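Local coordinates for peptidoglycan glycosyltransferase (Atopobium parvulum, PDB 4OVD), which belongs to the penicillin-binding proteins and carries a dimerisation domain followed by a transpeptidase domain, at residues A[307-311]-A[363-368]. Numbering follows the deposited sequence.
Sequences DNNLF and LIGDKR
L310 and F311 pack against L363 and I364. L310 CD1 lies 3.4 Å from L363 O and 3.7 Å from I364 CA, against backbone atoms at the end of helix 353-364. The F311 ring lies beside the same helix end: I364 CG1 sits at its edge, 4.1 Å from F311 CE2, and L363 CD1 approaches F311 CD2 obliquely at 3.7 Å. I364 is buried and also packs on T301 and I304 of helix 298-307.

The R368 guanidinium presents one face to L310, whose CD2 lies 3.4 Å above its plane, offset toward the rim. A bend at chi3 (-63°) folds the arginine back onto its own segment. There NE and NH2 both bond to I364 O, which lies in the guanidinium plane. The bond from R368 NE to I364 O is the straighter, 3.0 Å with an N-H...O angle of 157°. NH2 makes a further weak bond to L363 O. The side-on grip of NE and NH2 on one oxygen fixes the rotation of the guanidinium, with one face toward L310.

Polar contact between the segments runs through water. One molecule accepts from N308 ND2 and donates to R368 O. N308 ND2 also bonds to I304 O, while OD1 rests near R368 CD.

The contact joins the end of helix 298-307, closed by the Schellman motif at N309, and the loop after it to the junction of two helices in the transpeptidase domain. There G365, with positive phi, ends helix 353-364 and is the N-cap of helix 366-375.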
# COMPACT_ATOMS: atom_id res chain seq x y z
N ASP A 307 13.60 15.15 -9.73
CA ASP A 307 14.24 15.66 -8.54
C ASP A 307 15.71 15.83 -8.80
O ASP A 307 16.35 16.58 -8.12
CB ASP A 307 14.03 14.78 -7.32
CG ASP A 307 14.17 15.61 -6.02
OD1 ASP A 307 13.46 16.68 -5.85
OD2 ASP A 307 14.99 15.19 -5.19
N ASN A 308 16.28 15.08 -9.72
CA ASN A 308 17.70 15.30 -10.04
C ASN A 308 17.89 16.36 -11.14
O ASN A 308 18.99 16.58 -11.62
CB ASN A 308 18.33 13.99 -10.45
CG ASN A 308 18.83 13.18 -9.25
OD1 ASN A 308 19.88 13.43 -8.78
ND2 ASN A 308 18.09 12.19 -8.84
N ASN A 309 16.80 16.96 -11.60
CA ASN A 309 16.82 18.05 -12.59
C ASN A 309 17.37 17.57 -13.95
O ASN A 309 18.11 18.26 -14.64
CB ASN A 309 17.62 19.26 -12.09
CG ASN A 309 17.04 19.90 -10.79
OD1 ASN A 309 17.77 20.24 -9.90
ND2 ASN A 309 15.74 20.00 -10.68
N LEU A 310 16.93 16.40 -14.33
CA LEU A 310 17.37 15.82 -15.55
C LEU A 310 16.34 15.96 -16.64
O LEU A 310 16.65 15.72 -17.80
CB LEU A 310 17.69 14.35 -15.33
CG LEU A 310 18.77 14.10 -14.28
CD1 LEU A 310 18.93 12.61 -14.11
CD2 LEU A 310 20.12 14.70 -14.59
N PHE A 311 15.13 16.31 -16.27
CA PHE A 311 14.07 16.60 -17.21
C PHE A 311 12.92 17.12 -16.42
O PHE A 311 12.92 17.06 -15.18
CB PHE A 311 13.61 15.33 -17.99
CG PHE A 311 13.41 14.10 -17.14
CD1 PHE A 311 12.28 13.92 -16.38
CD2 PHE A 311 14.38 13.08 -17.15
CE1 PHE A 311 12.10 12.75 -15.63
CE2 PHE A 311 14.21 11.94 -16.38
CZ PHE A 311 13.07 11.78 -15.63
N LEU A 363 19.22 9.19 -19.48
CA LEU A 363 19.29 10.41 -18.69
C LEU A 363 19.61 10.19 -17.23
O LEU A 363 20.42 10.91 -16.70
CB LEU A 363 17.97 11.14 -18.76
CG LEU A 363 17.55 11.45 -20.21
CD1 LEU A 363 16.18 12.06 -20.23
CD2 LEU A 363 18.57 12.42 -20.81
N ILE A 364 18.94 9.24 -16.56
CA ILE A 364 19.16 9.10 -15.11
C ILE A 364 20.45 8.38 -14.84
O ILE A 364 21.31 8.88 -14.09
CB ILE A 364 17.98 8.42 -14.41
CG1 ILE A 364 16.65 9.09 -14.84
CG2 ILE A 364 18.18 8.40 -12.89
CD1 ILE A 364 15.40 8.37 -14.35
N GLY A 365 20.61 7.18 -15.39
CA GLY A 365 21.84 6.46 -15.14
C GLY A 365 21.51 5.58 -13.96
O GLY A 365 20.69 5.93 -13.10
N ASP A 366 22.18 4.44 -13.88
CA ASP A 366 21.91 3.46 -12.83
C ASP A 366 22.22 3.96 -11.44
O ASP A 366 21.49 3.71 -10.52
CB ASP A 366 22.74 2.19 -13.10
CG ASP A 366 22.16 1.40 -14.27
OD1 ASP A 366 21.02 1.75 -14.73
OD2 ASP A 366 22.81 0.43 -14.67
N LYS A 367 23.32 4.66 -11.32
CA LYS A 367 23.73 5.19 -10.02
C LYS A 367 22.69 6.10 -9.39
O LYS A 367 22.35 5.89 -8.22
CB LYS A 367 25.06 5.93 -10.14
CG LYS A 367 25.50 6.57 -8.83
CD LYS A 367 26.97 6.97 -8.88
CE LYS A 367 27.30 7.81 -7.67
NZ LYS A 367 28.73 8.07 -7.67
N ARG A 368 22.25 7.14 -10.11
CA ARG A 368 21.23 8.04 -9.56
C ARG A 368 19.93 7.32 -9.41
O ARG A 368 19.15 7.61 -8.49
CB ARG A 368 21.06 9.35 -10.37
CG ARG A 368 22.23 10.30 -10.21
CD ARG A 368 22.12 11.58 -11.02
NE ARG A 368 22.11 11.30 -12.46
CZ ARG A 368 22.57 12.15 -13.36
NH1 ARG A 368 23.13 13.28 -12.95
NH2 ARG A 368 22.50 11.85 -14.68
O HOH W 1 18.91 9.98 -7.26